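Local coordinates for protein glutathione s-transferase (Oryza sativa, PDB 1OYJ) that catalyses the conjugation of reduced glutathione to a wide range of hydrophobic electrophiles, as a tau-class plant transferase linked to herbicide detoxification, at residues Lys5-Leu10 with Ile23-Lys28; Pro57-Ala62 with Leu73-Asp78; His85-Ala90 with Thr103-Ala108; Gly160-Val165 with Gly202-Val207; Thr173-Ser178 with Asp219-Leu224. One frame throughout, in Å; residues are numbered along the deposited sequence. Where two conformers were deposited one is given.

Interaction 1: residues Lys5-Leu10 with Ile23-Lys28; sequences KELVLL and IAMAEK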
# COMPACT_ATOMS: atom_id res chain seq x y z
N LYS A 5 12.56 14.07 -18.75
CA LYS A 5 11.82 14.59 -17.60
C LYS A 5 12.16 16.01 -17.06
O LYS A 5 13.28 16.51 -17.22
CB LYS A 5 11.96 13.57 -16.46
N GLU A 6 11.16 16.66 -16.48
CA GLU A 6 11.36 17.85 -15.65
C GLU A 6 10.84 17.30 -14.33
O GLU A 6 9.61 17.22 -14.14
CB GLU A 6 10.46 18.98 -16.04
CG GLU A 6 11.06 20.33 -15.71
CD GLU A 6 10.73 20.89 -14.32
OE1 GLU A 6 9.56 20.75 -13.86
OE2 GLU A 6 11.64 21.55 -13.72
N LEU A 7 11.78 16.87 -13.50
CA LEU A 7 11.48 16.27 -12.22
C LEU A 7 11.75 17.18 -11.06
O LEU A 7 12.83 17.77 -10.93
CB LEU A 7 12.32 14.99 -12.05
CG LEU A 7 11.89 13.93 -13.07
CD1 LEU A 7 12.90 12.80 -13.23
CD2 LEU A 7 10.49 13.38 -12.79
N VAL A 8 10.79 17.28 -10.16
CA VAL A 8 10.96 18.04 -8.94
C VAL A 8 10.46 17.22 -7.79
O VAL A 8 9.38 16.60 -7.90
CB VAL A 8 10.11 19.31 -9.01
CG1 VAL A 8 10.25 20.08 -7.70
CG2 VAL A 8 10.50 20.19 -10.21
N LEU A 9 11.18 17.26 -6.67
CA LEU A 9 10.85 16.44 -5.54
C LEU A 9 10.67 17.31 -4.34
O LEU A 9 11.64 18.02 -3.94
CB LEU A 9 11.93 15.41 -5.34
CG LEU A 9 11.61 14.36 -4.24
CD1 LEU A 9 10.51 13.37 -4.68
CD2 LEU A 9 12.92 13.51 -3.94
N LEU A 10 9.46 17.37 -3.80
CA LEU A 10 9.19 18.10 -2.58
C LEU A 10 9.52 17.09 -1.48
O LEU A 10 8.96 15.99 -1.44
CB LEU A 10 7.75 18.55 -2.49
CG LEU A 10 7.20 19.24 -3.74
CD1 LEU A 10 5.78 19.86 -3.47
CD2 LEU A 10 8.15 20.39 -4.12
N ILE A 23 16.95 7.80 -4.02
CA ILE A 23 17.80 6.66 -4.41
C ILE A 23 17.36 6.07 -5.74
O ILE A 23 18.17 5.75 -6.56
CB ILE A 23 17.77 5.63 -3.28
CG1 ILE A 23 18.54 6.22 -2.08
CG2 ILE A 23 18.31 4.27 -3.65
CD1 ILE A 23 18.18 5.42 -0.78
N ALA A 24 16.03 5.95 -5.93
CA ALA A 24 15.51 5.37 -7.16
C ALA A 24 15.81 6.20 -8.40
O ALA A 24 16.25 5.67 -9.44
CB ALA A 24 14.06 5.08 -7.01
N MET A 25 15.67 7.52 -8.29
CA MET A 25 16.11 8.40 -9.35
C MET A 25 17.61 8.33 -9.58
O MET A 25 18.06 8.20 -10.72
CB MET A 25 15.61 9.84 -9.07
CG MET A 25 14.12 9.94 -9.35
SD MET A 25 13.38 11.57 -9.22
CE MET A 25 13.40 11.93 -7.45
N ALA A 26 18.41 8.39 -8.52
CA ALA A 26 19.83 8.21 -8.67
C ALA A 26 20.15 6.91 -9.38
O ALA A 26 21.01 6.88 -10.31
CB ALA A 26 20.52 8.26 -7.34
N GLU A 27 19.54 5.84 -8.96
CA GLU A 27 19.78 4.50 -9.59
C GLU A 27 19.49 4.53 -11.05
O GLU A 27 20.13 3.80 -11.83
CB GLU A 27 18.96 3.37 -8.96
CG GLU A 27 19.49 2.85 -7.64
CD GLU A 27 20.82 2.18 -7.81
OE1 GLU A 27 20.89 1.13 -8.45
OE2 GLU A 27 21.77 2.72 -7.29
N LYS A 28 18.49 5.34 -11.41
CA LYS A 28 18.02 5.41 -12.75
C LYS A 28 18.70 6.46 -13.65
O LYS A 28 18.38 6.58 -14.80
CB LYS A 28 16.49 5.63 -12.73
CG LYS A 28 15.69 4.38 -12.29
CD LYS A 28 14.21 4.65 -12.06
CE LYS A 28 13.44 3.28 -11.98
NZ LYS A 28 13.11 2.69 -13.32

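Interaction 2: residues Pro57-Ala62 with Leu73-Asp78; sequences PVLLHA and LQYLDD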
# COMPACT_ATOMS: atom_id res chain seq x y z
N PRO A 57 7.03 12.54 0.50
CA PRO A 57 7.45 13.13 -0.73
C PRO A 57 6.40 13.26 -1.80
O PRO A 57 5.38 12.57 -1.84
CB PRO A 57 8.50 12.13 -1.24
CG PRO A 57 8.01 10.79 -0.76
CD PRO A 57 7.52 11.16 0.61
N VAL A 58 6.63 14.26 -2.64
CA VAL A 58 5.82 14.48 -3.78
C VAL A 58 6.72 14.65 -4.91
O VAL A 58 7.63 15.54 -4.90
CB VAL A 58 4.92 15.83 -3.66
CG1 VAL A 58 4.09 16.00 -4.96
CG2 VAL A 58 4.01 15.72 -2.52
N LEU A 59 6.44 13.90 -5.95
CA LEU A 59 7.20 14.02 -7.16
C LEU A 59 6.40 14.73 -8.19
O LEU A 59 5.27 14.34 -8.40
CB LEU A 59 7.44 12.65 -7.78
CG LEU A 59 8.28 12.80 -9.07
CD1 LEU A 59 9.70 13.13 -8.59
CD2 LEU A 59 8.37 11.51 -9.84
N LEU A 60 6.94 15.79 -8.77
CA LEU A 60 6.26 16.50 -9.85
C LEU A 60 7.01 16.23 -11.14
O LEU A 60 8.23 16.52 -11.28
CB LEU A 60 6.16 18.00 -9.53
CG LEU A 60 5.21 18.23 -8.34
CD1 LEU A 60 5.77 19.26 -7.43
CD2 LEU A 60 3.84 18.64 -8.74
N HIS A 61 6.30 15.69 -12.11
CA HIS A 61 6.84 15.35 -13.42
C HIS A 61 6.07 16.22 -14.39
O HIS A 61 4.85 16.15 -14.49
CB HIS A 61 6.67 13.85 -13.69
CG HIS A 61 7.33 13.37 -14.93
ND1 HIS A 61 6.92 12.23 -15.60
CD2 HIS A 61 8.34 13.89 -15.68
CE1 HIS A 61 7.64 12.07 -16.70
NE2 HIS A 61 8.51 13.07 -16.78
N ALA A 62 6.81 17.16 -14.98
CA ALA A 62 6.26 18.23 -15.79
C ALA A 62 5.05 18.85 -15.12
O ALA A 62 4.02 19.08 -15.76
CB ALA A 62 5.89 17.75 -17.14
N LEU A 73 7.82 5.17 -6.65
CA LEU A 73 8.77 4.14 -7.10
C LEU A 73 8.23 3.34 -8.32
O LEU A 73 8.92 3.19 -9.34
CB LEU A 73 9.11 3.20 -6.03
CG LEU A 73 9.84 3.68 -4.81
CD1 LEU A 73 10.42 2.48 -4.05
CD2 LEU A 73 10.89 4.64 -5.17
N GLN A 74 7.00 2.91 -8.28
CA GLN A 74 6.46 2.18 -9.41
C GLN A 74 6.29 3.05 -10.62
O GLN A 74 6.55 2.62 -11.80
CB GLN A 74 5.16 1.55 -8.99
CG GLN A 74 5.42 0.37 -8.06
CD GLN A 74 4.13 -0.31 -7.69
OE1 GLN A 74 3.74 -1.25 -8.33
NE2 GLN A 74 3.49 0.17 -6.66
N TYR A 75 6.02 4.31 -10.34
CA TYR A 75 5.91 5.29 -11.41
C TYR A 75 7.23 5.48 -12.14
O TYR A 75 7.28 5.57 -13.39
CB TYR A 75 5.28 6.61 -10.90
CG TYR A 75 5.15 7.72 -11.96
CD1 TYR A 75 4.16 7.66 -12.93
CD2 TYR A 75 6.08 8.76 -12.03
CE1 TYR A 75 4.06 8.66 -13.91
CE2 TYR A 75 5.99 9.74 -13.01
CZ TYR A 75 4.98 9.69 -13.94
OH TYR A 75 4.91 10.68 -14.88
N LEU A 76 8.32 5.55 -11.39
CA LEU A 76 9.64 5.73 -11.96
C LEU A 76 9.99 4.54 -12.89
O LEU A 76 10.78 4.74 -13.84
CB LEU A 76 10.68 5.95 -10.91
CG LEU A 76 10.52 7.24 -10.13
CD1 LEU A 76 11.57 7.27 -8.94
CD2 LEU A 76 10.72 8.39 -11.06
N ASP A 77 9.47 3.34 -12.65
CA ASP A 77 9.63 2.27 -13.63
C ASP A 77 8.67 2.55 -14.82
O ASP A 77 9.09 2.53 -16.00
CB ASP A 77 9.20 0.91 -13.12
CG ASP A 77 10.30 0.14 -12.41
OD1 ASP A 77 11.48 0.63 -12.33
OD2 ASP A 77 10.04 -0.99 -11.93
N ASP A 78 7.39 2.81 -14.51
CA ASP A 78 6.40 2.88 -15.59
C ASP A 78 6.68 4.00 -16.53
O ASP A 78 6.54 3.86 -17.74
CB ASP A 78 4.95 3.03 -15.08
CG ASP A 78 4.42 1.79 -14.39
OD1 ASP A 78 3.42 1.96 -13.64
OD2 ASP A 78 4.91 0.63 -14.55

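Interaction 3: residues His85-Ala90 with Thr103-Ala108; sequences HLLPPA and TARFWA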
# COMPACT_ATOMS: atom_id res chain seq x y z
N HIS A 85 15.24 -1.21 -13.96
CA HIS A 85 13.94 -1.39 -13.37
C HIS A 85 14.04 -1.82 -11.91
O HIS A 85 14.97 -2.53 -11.54
CB HIS A 85 13.14 -2.44 -14.16
CG HIS A 85 13.81 -3.77 -14.22
ND1 HIS A 85 14.60 -4.16 -15.28
CD2 HIS A 85 13.89 -4.78 -13.31
CE1 HIS A 85 15.12 -5.35 -15.02
NE2 HIS A 85 14.68 -5.76 -13.84
N LEU A 86 13.10 -1.39 -11.10
CA LEU A 86 13.04 -1.80 -9.69
C LEU A 86 12.25 -3.11 -9.56
O LEU A 86 12.52 -3.90 -8.68
CB LEU A 86 12.38 -0.72 -8.84
CG LEU A 86 13.25 0.51 -8.63
CD1 LEU A 86 12.40 1.57 -7.94
CD2 LEU A 86 14.48 0.15 -7.89
N LEU A 87 11.26 -3.28 -10.43
CA LEU A 87 10.49 -4.50 -10.48
C LEU A 87 10.71 -5.11 -11.84
O LEU A 87 10.87 -4.41 -12.82
CB LEU A 87 9.02 -4.18 -10.31
CG LEU A 87 8.58 -3.65 -8.94
CD1 LEU A 87 7.26 -3.03 -9.02
CD2 LEU A 87 8.62 -4.73 -7.98
N PRO A 88 10.69 -6.43 -11.95
CA PRO A 88 10.93 -7.05 -13.27
C PRO A 88 9.78 -6.74 -14.18
O PRO A 88 8.66 -6.77 -13.70
CB PRO A 88 10.95 -8.55 -12.98
CG PRO A 88 10.71 -8.72 -11.50
CD PRO A 88 10.40 -7.39 -10.88
N PRO A 89 10.00 -6.39 -15.44
CA PRO A 89 8.87 -6.24 -16.37
C PRO A 89 8.18 -7.55 -16.62
O PRO A 89 8.89 -8.47 -16.86
CB PRO A 89 9.53 -5.75 -17.64
CG PRO A 89 10.84 -5.14 -17.16
CD PRO A 89 11.27 -6.03 -16.07
N ALA A 90 6.87 -7.68 -16.42
CA ALA A 90 6.17 -8.91 -16.83
C ALA A 90 5.95 -8.81 -18.34
O ALA A 90 5.30 -9.66 -18.94
CB ALA A 90 4.85 -9.09 -16.08
N THR A 103 5.43 -10.74 -5.01
CA THR A 103 6.26 -10.89 -3.83
C THR A 103 6.96 -9.60 -3.40
O THR A 103 6.94 -9.18 -2.23
CB THR A 103 7.28 -12.10 -4.13
OG1 THR A 103 6.54 -13.32 -4.09
CG2 THR A 103 8.34 -12.26 -3.03
N ALA A 104 7.46 -8.88 -4.37
CA ALA A 104 8.07 -7.59 -4.10
C ALA A 104 7.07 -6.55 -3.59
O ALA A 104 7.38 -5.86 -2.63
CB ALA A 104 8.82 -7.12 -5.32
N ARG A 105 5.87 -6.51 -4.14
CA ARG A 105 4.89 -5.59 -3.60
C ARG A 105 4.46 -5.97 -2.21
O ARG A 105 4.27 -5.11 -1.39
CB ARG A 105 3.70 -5.33 -4.47
CG ARG A 105 4.03 -4.84 -5.91
CD ARG A 105 2.73 -4.73 -6.82
NE ARG A 105 2.94 -3.94 -8.04
CZ ARG A 105 2.80 -4.37 -9.28
NH1 ARG A 105 3.12 -3.55 -10.27
NH2 ARG A 105 2.32 -5.57 -9.57
N PHE A 106 4.31 -7.27 -1.94
CA PHE A 106 3.96 -7.72 -0.62
C PHE A 106 5.00 -7.20 0.45
O PHE A 106 4.63 -6.67 1.48
CB PHE A 106 3.91 -9.28 -0.59
CG PHE A 106 3.63 -9.82 0.76
CD1 PHE A 106 2.34 -10.02 1.18
CD2 PHE A 106 4.66 -10.05 1.62
CE1 PHE A 106 2.05 -10.41 2.51
CE2 PHE A 106 4.42 -10.44 2.90
CZ PHE A 106 3.08 -10.63 3.37
N TRP A 107 6.27 -7.36 0.15
CA TRP A 107 7.34 -7.08 1.13
C TRP A 107 7.52 -5.53 1.25
O TRP A 107 7.86 -5.01 2.29
CB TRP A 107 8.58 -7.84 0.74
CG TRP A 107 8.44 -9.33 1.30
CD1 TRP A 107 8.19 -10.46 0.61
CD2 TRP A 107 8.35 -9.68 2.67
NE1 TRP A 107 8.01 -11.54 1.46
CE2 TRP A 107 8.11 -11.08 2.74
CE3 TRP A 107 8.51 -8.97 3.84
CZ2 TRP A 107 8.06 -11.78 3.95
CZ3 TRP A 107 8.39 -9.68 5.09
CH2 TRP A 107 8.17 -11.07 5.10
N ALA A 108 7.33 -4.79 0.17
CA ALA A 108 7.40 -3.31 0.25
C ALA A 108 6.24 -2.89 1.09
O ALA A 108 6.39 -2.02 1.95
CB ALA A 108 7.39 -2.66 -1.08

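Interaction 4: residues Gly160-Val165 with Gly202-Val207; sequences GRLGFV and GRIDSV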
# COMPACT_ATOMS: atom_id res chain seq x y z
N GLY A 160 22.47 -8.09 -9.10
CA GLY A 160 23.57 -7.36 -8.48
C GLY A 160 23.25 -5.90 -8.16
O GLY A 160 24.16 -5.15 -7.88
N ARG A 161 22.00 -5.46 -8.21
CA ARG A 161 21.68 -4.09 -7.85
C ARG A 161 20.35 -3.98 -7.08
O ARG A 161 19.62 -4.95 -6.93
CB ARG A 161 21.65 -3.20 -9.09
CG ARG A 161 20.52 -3.43 -9.99
CD ARG A 161 20.69 -2.79 -11.44
NE ARG A 161 19.67 -3.36 -12.29
CZ ARG A 161 18.34 -3.07 -12.20
NH1 ARG A 161 17.47 -3.67 -13.00
NH2 ARG A 161 17.86 -2.13 -11.36
N LEU A 162 20.08 -2.79 -6.56
CA LEU A 162 18.91 -2.57 -5.76
C LEU A 162 17.61 -2.84 -6.51
O LEU A 162 17.44 -2.43 -7.62
CB LEU A 162 18.91 -1.15 -5.22
CG LEU A 162 20.12 -0.78 -4.34
CD1 LEU A 162 20.08 0.69 -4.14
CD2 LEU A 162 20.16 -1.46 -2.98
N GLY A 163 16.73 -3.64 -5.89
CA GLY A 163 15.39 -3.85 -6.37
C GLY A 163 14.37 -2.99 -5.58
O GLY A 163 14.71 -2.27 -4.56
N PHE A 164 13.12 -3.12 -6.02
CA PHE A 164 11.99 -2.48 -5.32
C PHE A 164 12.00 -2.58 -3.79
O PHE A 164 11.94 -1.59 -3.10
CB PHE A 164 10.70 -3.07 -5.83
CG PHE A 164 9.47 -2.31 -5.46
CD1 PHE A 164 9.25 -1.05 -5.88
CD2 PHE A 164 8.43 -2.93 -4.79
CE1 PHE A 164 8.04 -0.38 -5.55
CE2 PHE A 164 7.19 -2.29 -4.56
CZ PHE A 164 7.04 -1.00 -4.87
N VAL A 165 12.09 -3.76 -3.22
CA VAL A 165 12.10 -3.89 -1.79
C VAL A 165 13.34 -3.35 -1.20
O VAL A 165 13.28 -2.75 -0.12
CB VAL A 165 11.95 -5.39 -1.34
CG1 VAL A 165 11.99 -5.53 0.14
CG2 VAL A 165 10.59 -5.93 -1.83
N GLY A 202 25.10 0.05 1.79
CA GLY A 202 25.71 1.28 2.23
C GLY A 202 26.91 1.70 1.40
O GLY A 202 27.44 2.79 1.59
N ARG A 203 27.38 0.81 0.53
CA ARG A 203 28.50 1.09 -0.33
C ARG A 203 28.07 1.56 -1.72
O ARG A 203 28.87 1.99 -2.59
CB ARG A 203 29.38 -0.21 -0.43
CG ARG A 203 30.08 -0.67 0.94
CD ARG A 203 30.44 -2.22 1.10
NE ARG A 203 31.02 -2.59 2.41
CZ ARG A 203 30.72 -3.71 3.11
NH1 ARG A 203 29.89 -4.60 2.65
NH2 ARG A 203 31.30 -3.97 4.29
N ILE A 204 26.81 1.48 -1.95
CA ILE A 204 26.30 1.80 -3.24
C ILE A 204 26.14 3.34 -3.34
O ILE A 204 25.63 3.97 -2.41
CB ILE A 204 25.01 1.04 -3.43
CG1 ILE A 204 25.32 -0.46 -3.56
CG2 ILE A 204 24.33 1.51 -4.68
CD1 ILE A 204 23.99 -1.30 -3.68
N ASP A 205 26.58 3.92 -4.46
CA ASP A 205 26.65 5.40 -4.62
C ASP A 205 25.30 6.11 -4.37
O ASP A 205 25.26 7.14 -3.73
CB ASP A 205 27.13 5.82 -6.00
CG ASP A 205 28.64 5.51 -6.24
OD1 ASP A 205 29.01 5.60 -7.40
OD2 ASP A 205 29.48 5.12 -5.39
N SER A 206 24.22 5.57 -4.91
CA SER A 206 22.94 6.20 -4.69
C SER A 206 22.63 6.30 -3.19
O SER A 206 22.03 7.29 -2.72
CB SER A 206 21.82 5.43 -5.42
OG SER A 206 21.71 4.08 -4.97
N VAL A 207 23.00 5.28 -2.44
CA VAL A 207 22.67 5.19 -1.03
C VAL A 207 23.60 6.11 -0.25
O VAL A 207 23.17 6.75 0.69
CB VAL A 207 22.76 3.68 -0.54
CG1 VAL A 207 22.55 3.63 0.90
CG2 VAL A 207 21.69 2.81 -1.22

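Interaction 5: residues Thr173-Ser178 with Asp219-Leu224; sequences TAWFYS and DFVGVL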
# COMPACT_ATOMS: atom_id res chain seq x y z
N THR A 173 17.84 1.67 7.18
CA THR A 173 19.14 1.22 7.70
C THR A 173 19.85 2.40 8.44
O THR A 173 20.63 2.19 9.34
CB THR A 173 20.05 0.66 6.66
OG1 THR A 173 20.46 1.66 5.69
CG2 THR A 173 19.38 -0.51 5.94
N ALA A 174 19.53 3.63 8.07
CA ALA A 174 20.09 4.75 8.76
C ALA A 174 19.52 4.99 10.19
O ALA A 174 20.12 5.76 10.94
CB ALA A 174 19.91 6.02 7.98
N TRP A 175 18.42 4.34 10.49
CA TRP A 175 17.77 4.37 11.79
C TRP A 175 18.11 3.15 12.60
O TRP A 175 17.69 3.06 13.76
CB TRP A 175 16.24 4.48 11.58
CG TRP A 175 15.81 5.67 10.79
CD1 TRP A 175 16.07 5.92 9.54
CD2 TRP A 175 15.04 6.78 11.26
NE1 TRP A 175 15.51 7.10 9.15
CE2 TRP A 175 14.86 7.65 10.19
CE3 TRP A 175 14.47 7.12 12.45
CZ2 TRP A 175 14.13 8.82 10.29
CZ3 TRP A 175 13.80 8.32 12.54
CH2 TRP A 175 13.62 9.12 11.47
N PHE A 176 18.85 2.19 12.05
CA PHE A 176 19.07 0.95 12.80
C PHE A 176 19.76 1.28 14.16
O PHE A 176 19.39 0.78 15.21
CB PHE A 176 19.88 -0.10 12.04
CG PHE A 176 19.08 -0.89 11.00
CD1 PHE A 176 17.73 -0.63 10.76
CD2 PHE A 176 19.72 -1.86 10.24
CE1 PHE A 176 17.05 -1.32 9.81
CE2 PHE A 176 18.94 -2.60 9.29
CZ PHE A 176 17.68 -2.29 9.08
N TYR A 177 20.70 2.20 14.11
CA TYR A 177 21.48 2.57 15.27
C TYR A 177 20.57 3.10 16.33
O TYR A 177 20.68 2.68 17.46
CB TYR A 177 22.62 3.56 14.91
CG TYR A 177 23.36 4.11 16.14
CD1 TYR A 177 24.21 3.29 16.90
CD2 TYR A 177 23.18 5.41 16.56
CE1 TYR A 177 24.90 3.80 18.08
CE2 TYR A 177 23.87 5.92 17.68
CZ TYR A 177 24.73 5.10 18.45
OH TYR A 177 25.39 5.59 19.58
N SER A 178 19.65 3.99 15.95
CA SER A 178 18.68 4.54 16.84
C SER A 178 17.73 3.45 17.41
O SER A 178 17.37 3.53 18.59
CB SER A 178 17.87 5.64 16.13
OG SER A 178 18.70 6.73 15.75
N ASP A 219 20.63 11.89 16.42
CA ASP A 219 20.49 13.25 16.91
C ASP A 219 19.10 13.80 16.60
O ASP A 219 18.41 14.41 17.46
CB ASP A 219 21.58 14.08 16.28
CG ASP A 219 22.87 13.98 17.05
OD1 ASP A 219 22.89 13.52 18.24
OD2 ASP A 219 23.92 14.33 16.50
N PHE A 220 18.60 13.50 15.43
CA PHE A 220 17.21 13.90 15.11
C PHE A 220 16.21 13.14 16.06
O PHE A 220 15.26 13.75 16.56
CB PHE A 220 16.92 13.62 13.68
CG PHE A 220 15.61 14.07 13.25
CD1 PHE A 220 15.38 15.39 13.02
CD2 PHE A 220 14.60 13.17 13.03
CE1 PHE A 220 14.11 15.84 12.66
CE2 PHE A 220 13.37 13.59 12.62
CZ PHE A 220 13.14 14.95 12.42
N VAL A 221 16.45 11.86 16.33
CA VAL A 221 15.55 11.11 17.18
C VAL A 221 15.55 11.79 18.55
O VAL A 221 14.56 11.80 19.28
CB VAL A 221 16.02 9.72 17.31
CG1 VAL A 221 15.35 9.02 18.44
CG2 VAL A 221 15.74 9.01 16.02
N GLY A 222 16.70 12.32 18.87
CA GLY A 222 16.87 13.08 20.08
C GLY A 222 15.92 14.26 20.10
O GLY A 222 15.26 14.48 21.13
N VAL A 223 15.80 15.02 19.01
CA VAL A 223 14.86 16.12 19.06
C VAL A 223 13.47 15.54 19.08
O VAL A 223 12.64 16.02 19.85
CB VAL A 223 14.99 17.21 17.94
CG1 VAL A 223 16.44 17.47 17.59
CG2 VAL A 223 14.20 16.86 16.70
N LEU A 224 13.18 14.53 18.29
CA LEU A 224 11.85 13.95 18.35
C LEU A 224 11.48 13.52 19.80
O LEU A 224 10.36 13.76 20.24
CB LEU A 224 11.71 12.73 17.42
CG LEU A 224 11.81 12.90 15.90
CD1 LEU A 224 11.80 11.56 15.24
CD2 LEU A 224 10.69 13.71 15.36

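Interaction 1: residues Lys5-Leu10 with Ile23-Lys28
In the first beta-alpha-beta unit of the thioredoxin-like N-terminal domain, Leu7 and Leu9 of strand 7-11 meet Met25 of helix 16-28, the helix of the crossover that leads to strand 33-36. The backbones stay well apart, with Leu7 CA and Met25 CA separated by 9.6 Å, and Met25, long and unbranched, reaches most of the way to the two leucines. It leaves the helix almost fully extended as far as its sulfur and then turns at its last torsion (chi3 -71°), which lays the methyl group along the strand. Its sulfur and its terminal methyl therefore serve different leucines: SD lies 4.2 Å from Leu7 CD1, whereas CE reaches to 3.9 Å from Leu9 CD2. The Leu9 branch meets the thioether at a slant. Leu76 of helix 69-79 and Phe32 also touch Met25, and Leu59 of the adjoining strand packs on Leu9, so the thioether is embedded in the core between sheet and helices. At the far end of the same helix segment, Lys28 NZ forms a salt bridge with Asp77 OD1. The contact proper is entirely apolar and buried, which implies that dispersion and the exclusion of water hold helix to strand here, without directional bonding.

Interaction 2: residues Pro57-Ala62 with Leu73-Asp78
The rings of His61 and Tyr75 meet rim to rim, neither lying over the face of the other, with their planes turned 68° apart. The phenol oxygen sits at the edge of the imidazole, in its plane, and His61 ND1 and Tyr75 OH form a hydrogen bond of 2.6 Å that is almost straight (176°). Phe80 supplies a further aromatic ring beside His61. This pairing ties strand 58-61 to helix 69-79 within the thioredoxin-like domain, in the stretch that follows the cis peptide bond before Pro57, a hallmark of the glutathione site in this fold; Pro57 itself touches the bound glutathione. The imidazole is brought to the helix because His61 CG stands opposite the backbone nitrogen (chi1 -173°), and the short, nearly linear bond then sets the orientation of the imidazole and holds the phenol oxygen in place. Asp78, on the same helix, forms a salt bridge with Arg101 of the second subunit. Nearer the middle of the strand the chemistry becomes apolar. Leu59 turns one methyl toward two successive helix residues, crossing the tyrosine side chain at about a right angle and coming within 4.2 Å of Tyr75 CD2 through its own CD2. That same Leu59 CD2 also lies 4.1 Å from Leu76 CD2.

Interaction 3: residues His85-Ala90 with Thr103-Ala108
Residues 85-90 form an irregular chain, extended at Leu87, that passes beside a regular turn of helix 97-124; the backbones come closest at Leu87 and Ala104, whose CA atoms are 7.5 Å apart. On the helical side, Ala108 N bonds to Ala104 O at 3.0 Å, and the small Ala104 side chain is consistent with so close an approach of the loop. Leu87 directs one branch into that place, its CD2 resting 3.6 Å from Ala104 CB. With CG lying opposite the carbonyl carbon (chi1 -67°), the leucine is aimed at the helix, and its second methyl, CD1, comes obliquely to the guanidinium group of Arg105, 4.4 Å from NH1. The loop is the connection between the thioredoxin-like domain and the all-helical C-terminal domain of the glutathione transferase fold, so this leucine fastens the linker to the first long helix of the second domain. Asp77 holds the same linker by its carboxylate, OD1 accepting Leu86 N and OD2 accepting Leu87 N. Arg105 extends past Leu87 to Gln74, whose OE1 accepts its NE, and its NH2 makes a salt bridge with Asp78 of the second subunit. Through Arg105 the contact borders the dimer interface, where the carboxylate would be expected to offset the closeness of Arg105 and its counterpart in the other chain. Within the loop, Pro89 CD packs over the centre of one face of the His85 ring, 3.8 Å above its plane.

Interaction 4: residues Gly160-Val165 with Gly202-Val207
Both Leu162 (chi1 -60°) and Ile204 (chi1 -69°) set the main branch of their side chains opposite the carbonyl carbon, and each then runs on extended, so that they reach toward one another tip to tip. The pair joins the starts of two helices in the all-helical C-terminal domain: Leu162 lies just before Gly163, the N-cap of helix 164-169, and Ile204 is itself the N-cap of helix 205-210. At the first of these starts Asp166 OD2 accepts the backbone NH of Gly163, which corresponds to one half of the capping box familiar at this helix in glutathione transferases. Leu162 is the hub of the contact. Its CD2 lies 3.9 Å from Ile204 CD1, and its CG is almost as near, at 4.0 Å from the same Ile204 CD1; the end methyl of the isoleucine thus faces the fork of the leucine. The other leucine methyl turns to the first turn of helix 205-210. There Ser206 OG, 3.9 Å from Leu162 CD1, is a neighbour by packing alone, since its hydrogen bond goes to Glu27 of helix 16-28, in the other domain. Through that bond a buried hydroxyl is satisfied among otherwise apolar neighbours, and the two domains are linked at the same place. Phe153 and the side chain of Glu27 also touch Leu162. Arg161, beside it, turns away and gives NH2 to His85 O in the interdomain linker. One residue further along the helix, Val207 CG2 slants against Leu162 CD1 at 4.0 Å.

Interaction 5: residues Thr173-Ser178 with Asp219-Leu224
The bond from Leu224 N to Phe220 O, 2.8 Å long, belongs to the helical turn that presents Phe220 and Val221 to Trp175 and Ser178. This turn is part of helix 214-229, the last helix of the chain, in the all-helical C-terminal part of the glutathione transferase fold, which packs here against the start of helix 176-183. The two backbones approach to 7.3 Å between Ser178 CA and Val221 CA, close enough for a single valine branch to bridge them. Val221 CG2 is that branch. It meets the indole obliquely, 4.0 Å from Trp175 CZ3, and is also pressed against the serine side chain, where Ser178 OG stands 3.7 Å away as a packing neighbour. The six-membered part of the indole extends across to the helix because Trp175 CG sits beside its backbone nitrogen (chi1 -58°). Val14 contacts both Trp175 and Phe220, carrying this apolar cluster toward the active site; the indole side chain is about 7 Å from bound glutathione. Trp123 of helix 97-124 also touches Val221 and Leu224. The phenyl ring makes the looser contact, with Phe220 CD2 4.4 Å from Trp175 CH2.

All five contacts are largely buried, but they serve different levels of the architecture. Interactions 1 and 2 build one domain, binding helices to neighbouring strands of the same sheet; the first is purely apolar, whereas the second adds a short polar bond near its more exposed edge. Interaction 3 belongs to the interdomain linker and, like interaction 2, reaches the second subunit, where some of the charged groups around both find partners. Interactions 4 and 5 lie within the helical domain; their segments alternate along the chain, and each joins distant segments by mainly apolar side chains. Interaction 4 touches interactions 1, 2 and 3, while interaction 5 stands apart, touching none of the others.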